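Long-range contacts in cellulase (Bacillus sp. BG-CS10, PDB 5E09), which probably hydrolyses internal beta-1,4-glucosidic bonds of cellulose as a halophilic family 5 endoglucanase that also carries carbohydrate-binding modules: residues A[9-17]-A[261-269]; A[239-250]-A[288-299]. All coordinates share one frame; numbering follows the deposited sequence.

Interaction 1 (A[9-17]-A[261-269]); sequences DIQSYVADM and TANGIPVVL
I10 meets P266 where the N-terminal helix 9-15 lies against the chain leading into barrel strand 267-272. Its CG1 comes 4.1 Å from P266 CG, while CG2 approaches P266 CD and CG. The two side chains cross at about a right angle. Q11 follows, with its CA beside P266 CB. CG lies anti to the carbonyl carbon (chi1 -73°) and the chain runs on extended, which carries the amide toward the backbone carbonyls of 261-264. There CG passes 4.0 Å from G264 O. NE2 stands 4.0 Å from both T261 O and N263 O, too far for hydrogen bonds, while OE1 accepts a bond from T8 N. With a leucine in its place, T8 N would probably lose its side-chain acceptor, and the loop would lose the amide lying near T261 O and N263 O. V14, one helical turn after I10, makes the tightest approach. Its CG2 presses on the proline ring at 3.7 Å from P266 CB. Its other methyl, CG1, anti to the backbone N (chi1 166°), reaches V268 CG2 at 4.1 Å. M17, a selenomethionine, adds its SE at 4.3 Å from V268 CG2. No hydrogen bond spans the two segments; the contact is mainly apolar, with P266 at its centre. P266 and V268 bond through their backbones to strand 219-225, and L269 bonds to strand 306-311. V267 points away from helix 9-15 and packs on helix 243-261. The short helix thus lies across the N-terminal end of strand 267-272, closing the bottom of the TIM barrel, where V14 also touches I220 of strand 219-225.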
loop_
_atom_site.group_PDB
_atom_site.type_symbol
_atom_site.label_atom_id
_atom_site.label_comp_id
_atom_site.label_asym_id
_atom_site.label_seq_id
_atom_site.Cartn_x
_atom_site.Cartn_y
_atom_site.Cartn_z
ATOM N N ASP A 9 -16.900 -18.188 -17.879
ATOM C CA ASP A 9 -15.663 -17.848 -18.584
ATOM C C ASP A 9 -14.977 -16.599 -18.036
ATOM O O ASP A 9 -13.752 -16.559 -17.946
ATOM C CB ASP A 9 -15.924 -17.656 -20.080
ATOM C CG ASP A 9 -16.279 -18.950 -20.784
ATOM O OD1 ASP A 9 -16.547 -19.958 -20.095
ATOM O OD2 ASP A 9 -16.291 -18.954 -22.034
ATOM N N ILE A 10 -15.757 -15.573 -17.702
ATOM C CA ILE A 10 -15.166 -14.323 -17.245
ATOM C C ILE A 10 -14.622 -14.476 -15.818
ATOM O O ILE A 10 -13.615 -13.859 -15.458
ATOM C CB ILE A 10 -16.176 -13.150 -17.328
ATOM C CG1 ILE A 10 -15.449 -11.811 -17.196
ATOM C CG2 ILE A 10 -17.312 -13.301 -16.311
ATOM C CD1 ILE A 10 -14.432 -11.563 -18.291
ATOM N N GLN A 11 -15.266 -15.326 -15.022
ATOM C CA GLN A 11 -14.795 -15.612 -13.673
ATOM C C GLN A 11 -13.470 -16.375 -13.702
ATOM O O GLN A 11 -12.602 -16.173 -12.843
ATOM C CB GLN A 11 -15.838 -16.413 -12.893
ATOM C CG GLN A 11 -17.061 -15.630 -12.453
ATOM C CD GLN A 11 -18.024 -16.472 -11.625
ATOM O OE1 GLN A 11 -18.439 -17.557 -12.042
ATOM N NE2 GLN A 11 -18.382 -15.974 -10.443
ATOM N N SER A 12 -13.322 -17.255 -14.690
ATOM C CA SER A 12 -12.097 -18.033 -14.854
ATOM C C SER A 12 -10.990 -17.162 -15.428
ATOM O O SER A 12 -9.826 -17.282 -15.052
ATOM C CB SER A 12 -12.344 -19.244 -15.757
ATOM O OG SER A 12 -13.237 -20.152 -15.141
ATOM N N TYR A 13 -11.376 -16.305 -16.364
ATOM C CA TYR A 13 -10.517 -15.260 -16.890
ATOM C C TYR A 13 -9.905 -14.460 -15.739
ATOM O O TYR A 13 -8.684 -14.340 -15.644
ATOM C CB TYR A 13 -11.325 -14.357 -17.826
ATOM C CG TYR A 13 -10.566 -13.224 -18.489
ATOM C CD1 TYR A 13 -10.402 -12.003 -17.842
ATOM C CD2 TYR A 13 -10.053 -13.356 -19.773
ATOM C CE1 TYR A 13 -9.733 -10.957 -18.440
ATOM C CE2 TYR A 13 -9.375 -12.311 -20.383
ATOM C CZ TYR A 13 -9.219 -11.109 -19.708
ATOM O OH TYR A 13 -8.556 -10.045 -20.290
ATOM N N VAL A 14 -10.754 -13.947 -14.850
ATOM C CA VAL A 14 -10.281 -13.114 -13.744
ATOM C C VAL A 14 -9.469 -13.917 -12.722
ATOM O O VAL A 14 -8.465 -13.425 -12.203
ATOM C CB VAL A 14 -11.456 -12.396 -13.035
ATOM C CG1 VAL A 14 -11.021 -11.821 -11.685
ATOM C CG2 VAL A 14 -12.010 -11.296 -13.929
ATOM N N ALA A 15 -9.893 -15.148 -12.442
ATOM C CA ALA A 15 -9.141 -16.005 -11.528
ATOM C C ALA A 15 -7.738 -16.278 -12.074
ATOM O O ALA A 15 -6.780 -16.387 -11.311
ATOM C CB ALA A 15 -9.879 -17.311 -11.280
ATOM N N ASP A 16 -7.604 -16.310 -13.380
ATOM C CA ASP A 16 -6.348 -16.555 -14.032
ATOM C C ASP A 16 -5.380 -15.382 -13.968
ATOM O O ASP A 16 -4.262 -15.490 -14.391
ATOM C CB ASP A 16 -6.583 -17.004 -15.454
ATOM C CG ASP A 16 -5.433 -17.764 -16.012
ATOM O OD1 ASP A 16 -4.801 -18.510 -15.264
ATOM O OD2 ASP A 16 -5.154 -17.635 -17.207
HETATM N N MSE A 17 -5.827 -14.247 -13.482
HETATM C CA MSE A 17 -4.973 -13.103 -13.356
HETATM C C MSE A 17 -4.250 -13.042 -12.038
HETATM O O MSE A 17 -3.356 -12.244 -11.964
HETATM C CB MSE A 17 -5.793 -11.833 -13.476
HETATM C CG MSE A 17 -6.438 -11.550 -14.807
HETATM SE SE MSE A 17 -7.718 -10.067 -14.627
HETATM C CE MSE A 17 -6.449 -8.601 -14.653
ATOM N N THR A 261 -19.186 -10.902 -6.424
ATOM C CA THR A 261 -18.670 -12.264 -6.573
ATOM C C THR A 261 -19.746 -13.335 -6.335
ATOM O O THR A 261 -19.784 -14.344 -7.033
ATOM C CB THR A 261 -17.481 -12.510 -5.618
ATOM O OG1 THR A 261 -16.391 -11.651 -5.982
ATOM C CG2 THR A 261 -17.012 -13.955 -5.688
ATOM N N ALA A 262 -20.617 -13.103 -5.357
ATOM C CA ALA A 262 -21.702 -14.033 -5.052
ATOM C C ALA A 262 -22.633 -14.201 -6.253
ATOM O O ALA A 262 -23.123 -15.298 -6.525
ATOM C CB ALA A 262 -22.480 -13.561 -3.840
ATOM N N ASN A 263 -22.874 -13.107 -6.968
ATOM C CA ASN A 263 -23.550 -13.174 -8.257
ATOM C C ASN A 263 -22.491 -13.419 -9.325
ATOM O O ASN A 263 -21.334 -13.685 -9.009
ATOM C CB ASN A 263 -24.213 -11.837 -8.585
ATOM C CG ASN A 263 -25.183 -11.393 -7.505
ATOM O OD1 ASN A 263 -26.099 -12.128 -7.136
ATOM N ND2 ASN A 263 -24.974 -10.191 -6.978
ATOM N N GLY A 264 -22.847 -13.331 -10.591
ATOM C CA GLY A 264 -21.878 -13.618 -11.631
ATOM C C GLY A 264 -20.717 -12.686 -11.875
ATOM O O GLY A 264 -19.923 -12.912 -12.787
ATOM N N ILE A 265 -20.623 -11.617 -11.091
ATOM C CA ILE A 265 -19.567 -10.640 -11.359
ATOM C C ILE A 265 -18.242 -10.760 -10.609
ATOM O O ILE A 265 -18.193 -10.641 -9.384
ATOM C CB ILE A 265 -20.166 -9.243 -11.082
ATOM C CG1 ILE A 265 -21.572 -9.150 -11.683
ATOM C CG2 ILE A 265 -19.252 -8.149 -11.617
ATOM C CD1 ILE A 265 -22.247 -7.822 -11.467
ATOM N N PRO A 266 -17.154 -10.975 -11.356
ATOM C CA PRO A 266 -15.817 -11.112 -10.776
ATOM C C PRO A 266 -15.236 -9.756 -10.383
ATOM O O PRO A 266 -15.514 -8.751 -11.041
ATOM C CB PRO A 266 -15.017 -11.750 -11.907
ATOM C CG PRO A 266 -15.662 -11.220 -13.142
ATOM C CD PRO A 266 -17.133 -11.096 -12.825
ATOM N N VAL A 267 -14.436 -9.738 -9.322
ATOM C CA VAL A 267 -13.881 -8.502 -8.800
ATOM C C VAL A 267 -12.357 -8.463 -8.924
ATOM O O VAL A 267 -11.671 -9.450 -8.650
ATOM C CB VAL A 267 -14.278 -8.301 -7.322
ATOM C CG1 VAL A 267 -13.670 -7.014 -6.761
ATOM C CG2 VAL A 267 -15.793 -8.292 -7.180
ATOM N N VAL A 268 -11.845 -7.320 -9.371
ATOM C CA VAL A 268 -10.424 -7.027 -9.321
ATOM C C VAL A 268 -10.141 -5.893 -8.330
ATOM O O VAL A 268 -10.632 -4.760 -8.474
ATOM C CB VAL A 268 -9.861 -6.645 -10.704
ATOM C CG1 VAL A 268 -8.416 -6.177 -10.570
ATOM C CG2 VAL A 268 -9.951 -7.826 -11.671
ATOM N N LEU A 269 -9.371 -6.225 -7.301
ATOM C CA LEU A 269 -8.785 -5.230 -6.423
ATOM C C LEU A 269 -7.637 -4.575 -7.189
ATOM O O LEU A 269 -6.486 -4.979 -7.062
ATOM C CB LEU A 269 -8.300 -5.871 -5.119
ATOM C CG LEU A 269 -7.778 -4.922 -4.041
ATOM C CD1 LEU A 269 -8.832 -3.881 -3.703
ATOM C CD2 LEU A 269 -7.392 -5.701 -2.801
#

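Interaction 2 (A[239-250]-A[288-299]); sequences TRFEEETQQDII and EKLKFFEFLIHH
Two successive outer helices of the TIM barrel, 243-261 and 286-302, pack side by side here. Their short segments 243-250 and 288-299 run nearly parallel, at 24°. The axes of these segments come within 10.2 Å. An aromatic cluster of F241, F292 and F295 fills the N-terminal part. F241 sits at the centre of an inverse gamma turn just before its helix. With CG anti to the backbone N (chi1 179°), its ring lies on the partner helix. F292 CA sits over the ring face, 3.7 Å from the centroid, as a CH-pi contact. The edge of F241 also turns toward the face of F295 in an offset edge-to-face pair. Q246 lays its CG over one F295 face, and H299 CD2 lies over the opposite face. The ring is thus covered on both sides. Farther along, I249 fits as a knob into a hole formed by F292, F295, L296 and H299. Its CD1 is 3.6 Å from F295 CD2. I250 CG1 rests over one face of the H299 ring. Back at the N-terminal end, E288 holds the turn at F241. Its side chain bends back at chi2, and OE2 forms a salt bridge with K291 NZ at 2.8 Å. The other oxygen, OE1, accepts the backbone bond from F241 N at 2.6 Å. That bond uses the anti lone pair of OE1, with an N-H...O angle of 157°.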
loop_
_atom_site.group_PDB
_atom_site.type_symbol
_atom_site.label_atom_id
_atom_site.label_comp_id
_atom_site.label_asym_id
_atom_site.label_seq_id
_atom_site.Cartn_x
_atom_site.Cartn_y
_atom_site.Cartn_z
ATOM N N THR A 239 -0.576 1.902 15.803
ATOM C CA THR A 239 0.762 1.472 15.425
ATOM C C THR A 239 0.795 -0.020 15.097
ATOM O O THR A 239 1.675 -0.475 14.372
ATOM C CB THR A 239 1.783 1.764 16.549
ATOM O OG1 THR A 239 1.275 1.258 17.784
ATOM C CG2 THR A 239 2.012 3.256 16.703
ATOM N N ARG A 240 -0.160 -0.777 15.632
ATOM C CA ARG A 240 -0.195 -2.220 15.421
ATOM C C ARG A 240 -1.389 -2.674 14.601
ATOM O O ARG A 240 -2.443 -2.039 14.583
ATOM C CB ARG A 240 -0.191 -2.981 16.754
ATOM C CG ARG A 240 0.854 -2.521 17.747
ATOM C CD ARG A 240 0.818 -3.331 19.036
ATOM N NE ARG A 240 2.071 -3.183 19.773
ATOM C CZ ARG A 240 2.190 -3.292 21.094
ATOM N NH1 ARG A 240 1.128 -3.552 21.847
ATOM N NH2 ARG A 240 3.377 -3.130 21.668
ATOM N N PHE A 241 -1.191 -3.790 13.910
ATOM C CA PHE A 241 -2.241 -4.432 13.141
ATOM C C PHE A 241 -3.211 -5.134 14.078
ATOM O O PHE A 241 -3.055 -6.317 14.356
ATOM C CB PHE A 241 -1.635 -5.424 12.148
ATOM C CG PHE A 241 -2.655 -6.160 11.331
ATOM C CD1 PHE A 241 -3.431 -5.485 10.404
ATOM C CD2 PHE A 241 -2.836 -7.527 11.480
ATOM C CE1 PHE A 241 -4.377 -6.153 9.645
ATOM C CE2 PHE A 241 -3.778 -8.204 10.722
ATOM C CZ PHE A 241 -4.550 -7.514 9.802
ATOM N N GLU A 242 -4.209 -4.407 14.572
ATOM C CA GLU A 242 -5.109 -4.971 15.574
ATOM C C GLU A 242 -6.552 -5.095 15.040
ATOM O O GLU A 242 -6.791 -4.918 13.838
ATOM C CB GLU A 242 -5.004 -4.125 16.871
ATOM C CG GLU A 242 -3.669 -4.171 17.637
ATOM C CD GLU A 242 -3.635 -3.255 18.853
ATOM O OE1 GLU A 242 -4.557 -2.428 19.033
ATOM O OE2 GLU A 242 -2.654 -3.342 19.618
ATOM N N GLU A 243 -7.489 -5.389 15.941
ATOM C CA GLU A 243 -8.835 -5.845 15.612
ATOM C C GLU A 243 -9.619 -4.938 14.674
ATOM O O GLU A 243 -10.362 -5.445 13.840
ATOM C CB GLU A 243 -9.651 -6.063 16.892
ATOM C CG GLU A 243 -10.074 -7.511 17.093
ATOM C CD GLU A 243 -10.657 -7.755 18.468
ATOM O OE1 GLU A 243 -11.542 -6.976 18.876
ATOM O OE2 GLU A 243 -10.212 -8.706 19.150
ATOM N N GLU A 244 -9.478 -3.621 14.797
ATOM C CA GLU A 244 -10.244 -2.720 13.938
ATOM C C GLU A 244 -9.785 -2.771 12.485
ATOM O O GLU A 244 -10.607 -2.711 11.565
ATOM C CB GLU A 244 -10.162 -1.289 14.445
ATOM C CG GLU A 244 -10.634 -1.113 15.870
ATOM C CD GLU A 244 -10.766 0.342 16.231
ATOM O OE1 GLU A 244 -11.327 1.099 15.404
ATOM O OE2 GLU A 244 -10.311 0.723 17.331
ATOM N N THR A 245 -8.473 -2.867 12.285
ATOM C CA THR A 245 -7.904 -2.983 10.945
ATOM C C THR A 245 -8.393 -4.278 10.278
ATOM O O THR A 245 -8.865 -4.289 9.115
ATOM C CB THR A 245 -6.365 -2.948 11.013
ATOM O OG1 THR A 245 -5.960 -1.883 11.882
ATOM C CG2 THR A 245 -5.759 -2.730 9.638
ATOM N N GLN A 246 -8.313 -5.360 11.048
ATOM C CA GLN A 246 -8.747 -6.677 10.594
ATOM C C GLN A 246 -10.229 -6.673 10.233
ATOM O O GLN A 246 -10.632 -7.165 9.171
ATOM C CB GLN A 246 -8.464 -7.720 11.676
ATOM C CG GLN A 246 -7.009 -7.733 12.135
ATOM C CD GLN A 246 -6.727 -8.775 13.200
ATOM O OE1 GLN A 246 -6.882 -8.518 14.391
ATOM N NE2 GLN A 246 -6.300 -9.956 12.775
ATOM N N GLN A 247 -11.030 -6.088 11.119
ATOM C CA GLN A 247 -12.473 -6.052 10.946
ATOM C C GLN A 247 -12.848 -5.219 9.734
ATOM O O GLN A 247 -13.808 -5.543 9.033
ATOM C CB GLN A 247 -13.160 -5.502 12.193
ATOM C CG GLN A 247 -14.652 -5.793 12.238
ATOM C CD GLN A 247 -14.950 -7.281 12.162
ATOM O OE1 GLN A 247 -14.357 -8.080 12.888
ATOM N NE2 GLN A 247 -15.867 -7.662 11.277
ATOM N N ASP A 248 -12.088 -4.152 9.491
ATOM C CA ASP A 248 -12.313 -3.320 8.315
ATOM C C ASP A 248 -12.085 -4.125 7.042
ATOM O O ASP A 248 -12.858 -4.023 6.076
ATOM C CB ASP A 248 -11.408 -2.094 8.329
ATOM C CG ASP A 248 -11.784 -1.095 7.259
ATOM O OD1 ASP A 248 -12.811 -0.404 7.436
ATOM O OD2 ASP A 248 -11.062 -1.009 6.238
ATOM N N ILE A 249 -11.027 -4.933 7.038
ATOM C CA ILE A 249 -10.817 -5.842 5.906
ATOM C C ILE A 249 -12.002 -6.811 5.707
ATOM O O ILE A 249 -12.569 -6.939 4.595
ATOM C CB ILE A 249 -9.523 -6.649 6.087
ATOM C CG1 ILE A 249 -8.313 -5.710 6.012
ATOM C CG2 ILE A 249 -9.434 -7.761 5.050
ATOM C CD1 ILE A 249 -7.010 -6.341 6.432
ATOM N N ILE A 250 -12.378 -7.477 6.795
ATOM C CA ILE A 250 -13.446 -8.473 6.752
ATOM C C ILE A 250 -14.765 -7.886 6.253
ATOM O O ILE A 250 -15.375 -8.433 5.336
ATOM C CB ILE A 250 -13.655 -9.118 8.136
ATOM C CG1 ILE A 250 -12.501 -10.072 8.445
ATOM C CG2 ILE A 250 -14.978 -9.867 8.194
ATOM C CD1 ILE A 250 -12.631 -10.764 9.772
ATOM N N GLU A 288 4.228 -5.605 11.738
ATOM C CA GLU A 288 2.830 -5.213 11.609
ATOM C C GLU A 288 2.424 -5.116 10.135
ATOM O O GLU A 288 1.319 -5.522 9.755
ATOM C CB GLU A 288 2.591 -3.890 12.337
ATOM C CG GLU A 288 2.948 -3.937 13.820
ATOM C CD GLU A 288 2.198 -5.034 14.574
ATOM O OE1 GLU A 288 0.953 -5.073 14.506
ATOM O OE2 GLU A 288 2.856 -5.864 15.237
ATOM N N LYS A 289 3.333 -4.600 9.309
ATOM C CA LYS A 289 3.128 -4.551 7.862
ATOM C C LYS A 289 2.904 -5.960 7.291
ATOM O O LYS A 289 1.905 -6.223 6.594
ATOM C CB LYS A 289 4.326 -3.883 7.177
ATOM C CG LYS A 289 4.300 -3.953 5.657
ATOM C CD LYS A 289 5.701 -3.853 5.064
ATOM C CE LYS A 289 6.428 -2.620 5.574
ATOM N NZ LYS A 289 7.838 -2.600 5.107
ATOM N N LEU A 290 3.839 -6.861 7.600
ATOM C CA LEU A 290 3.734 -8.256 7.167
ATOM C C LEU A 290 2.416 -8.897 7.605
ATOM O O LEU A 290 1.728 -9.535 6.801
ATOM C CB LEU A 290 4.907 -9.071 7.708
ATOM C CG LEU A 290 6.308 -8.648 7.264
ATOM C CD1 LEU A 290 7.368 -9.465 7.986
ATOM C CD2 LEU A 290 6.459 -8.778 5.759
ATOM N N LYS A 291 2.057 -8.721 8.873
ATOM C CA LYS A 291 0.803 -9.286 9.367
ATOM C C LYS A 291 -0.415 -8.729 8.612
ATOM O O LYS A 291 -1.362 -9.473 8.288
ATOM C CB LYS A 291 0.671 -9.046 10.873
ATOM C CG LYS A 291 1.583 -9.954 11.709
ATOM C CD LYS A 291 1.322 -9.819 13.210
ATOM C CE LYS A 291 1.885 -8.523 13.756
ATOM N NZ LYS A 291 1.802 -8.461 15.244
ATOM N N PHE A 292 -0.378 -7.431 8.310
ATOM C CA PHE A 292 -1.454 -6.813 7.545
ATOM C C PHE A 292 -1.613 -7.497 6.193
ATOM O O PHE A 292 -2.705 -7.955 5.843
ATOM C CB PHE A 292 -1.211 -5.314 7.338
ATOM C CG PHE A 292 -2.192 -4.673 6.390
ATOM C CD1 PHE A 292 -3.419 -4.213 6.846
ATOM C CD2 PHE A 292 -1.895 -4.544 5.042
ATOM C CE1 PHE A 292 -4.334 -3.631 5.973
ATOM C CE2 PHE A 292 -2.804 -3.970 4.167
ATOM C CZ PHE A 292 -4.027 -3.514 4.635
ATOM N N PHE A 293 -0.528 -7.567 5.427
ATOM C CA PHE A 293 -0.636 -8.137 4.083
ATOM C C PHE A 293 -0.997 -9.627 4.095
ATOM O O PHE A 293 -1.750 -10.091 3.230
ATOM C CB PHE A 293 0.654 -7.890 3.300
ATOM C CG PHE A 293 0.765 -6.485 2.773
ATOM C CD1 PHE A 293 0.150 -6.129 1.581
ATOM C CD2 PHE A 293 1.455 -5.512 3.482
ATOM C CE1 PHE A 293 0.229 -4.828 1.090
ATOM C CE2 PHE A 293 1.544 -4.205 2.997
ATOM C CZ PHE A 293 0.927 -3.866 1.797
ATOM N N GLU A 294 -0.493 -10.367 5.081
ATOM C CA GLU A 294 -0.838 -11.787 5.213
ATOM C C GLU A 294 -2.347 -11.966 5.434
ATOM O O GLU A 294 -3.017 -12.757 4.745
ATOM C CB GLU A 294 -0.047 -12.423 6.366
ATOM C CG GLU A 294 -0.084 -13.953 6.414
ATOM C CD GLU A 294 -1.293 -14.497 7.150
ATOM O OE1 GLU A 294 -1.809 -13.802 8.058
ATOM O OE2 GLU A 294 -1.729 -15.621 6.815
ATOM N N PHE A 295 -2.873 -11.219 6.399
ATOM C CA PHE A 295 -4.302 -11.243 6.693
ATOM C C PHE A 295 -5.147 -10.868 5.462
ATOM O O PHE A 295 -6.054 -11.613 5.039
ATOM C CB PHE A 295 -4.584 -10.295 7.855
ATOM C CG PHE A 295 -5.958 -10.422 8.431
ATOM C CD1 PHE A 295 -6.231 -11.368 9.405
ATOM C CD2 PHE A 295 -6.972 -9.577 8.019
ATOM C CE1 PHE A 295 -7.503 -11.478 9.948
ATOM C CE2 PHE A 295 -8.241 -9.678 8.557
ATOM C CZ PHE A 295 -8.509 -10.628 9.523
ATOM N N LEU A 296 -4.824 -9.715 4.882
ATOM C CA LEU A 296 -5.530 -9.207 3.709
ATOM C C LEU A 296 -5.594 -10.225 2.572
ATOM O O LEU A 296 -6.676 -10.516 2.044
ATOM C CB LEU A 296 -4.868 -7.923 3.201
ATOM C CG LEU A 296 -5.453 -7.345 1.908
ATOM C CD1 LEU A 296 -6.933 -7.020 2.081
ATOM C CD2 LEU A 296 -4.680 -6.114 1.447
ATOM N N ILE A 297 -4.439 -10.762 2.184
ATOM C CA ILE A 297 -4.427 -11.663 1.038
ATOM C C ILE A 297 -5.136 -12.985 1.370
ATOM O O ILE A 297 -5.796 -13.567 0.501
ATOM C CB ILE A 297 -2.997 -11.909 0.535
ATOM C CG1 ILE A 297 -2.442 -10.604 -0.039
ATOM C CG2 ILE A 297 -2.979 -12.988 -0.544
ATOM C CD1 ILE A 297 -0.982 -10.655 -0.418
ATOM N N HIS A 298 -5.047 -13.434 2.623
ATOM C CA HIS A 298 -5.848 -14.587 3.030
ATOM C C HIS A 298 -7.330 -14.347 2.746
ATOM O O HIS A 298 -8.000 -15.182 2.116
ATOM C CB HIS A 298 -5.665 -14.905 4.513
ATOM C CG HIS A 298 -6.662 -15.890 5.044
ATOM N ND1 HIS A 298 -6.930 -17.087 4.419
ATOM C CD2 HIS A 298 -7.451 -15.854 6.147
ATOM C CE1 HIS A 298 -7.842 -17.748 5.110
ATOM N NE2 HIS A 298 -8.175 -17.022 6.163
ATOM N N HIS A 299 -7.849 -13.207 3.192
ATOM C CA HIS A 299 -9.292 -12.999 3.054
ATOM C C HIS A 299 -9.722 -12.704 1.604
ATOM O O HIS A 299 -10.838 -13.076 1.183
ATOM C CB HIS A 299 -9.748 -11.909 4.015
ATOM C CG HIS A 299 -9.858 -12.387 5.431
ATOM N ND1 HIS A 299 -10.899 -13.178 5.867
ATOM C CD2 HIS A 299 -9.035 -12.225 6.494
ATOM C CE1 HIS A 299 -10.724 -13.469 7.144
ATOM N NE2 HIS A 299 -9.603 -12.903 7.551
#

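How the interactions relate
Both contacts belong to the eight-stranded TIM barrel of the catalytic domain, and their centres are about 23 Å apart. Their segments alternate along the chain: 9-17, 239-250, 261-269, 288-299. Helix 243-261, strand 267-272 and helix 286-302 follow one another, so one helix-strand-helix run of the barrel supplies both 261-269 and the two helices of interaction 2. Interaction 2 joins the two helices on either side of that strand in sequence. The nearest atoms of the two contacts are about 5 Å apart without touching. Interaction 1 packs the N-terminal helix on the strand's start, at the barrel bottom. Interaction 2 holds neighbouring outer helices together beside strand 425-432, where K291 touches W425 beyond the barrel.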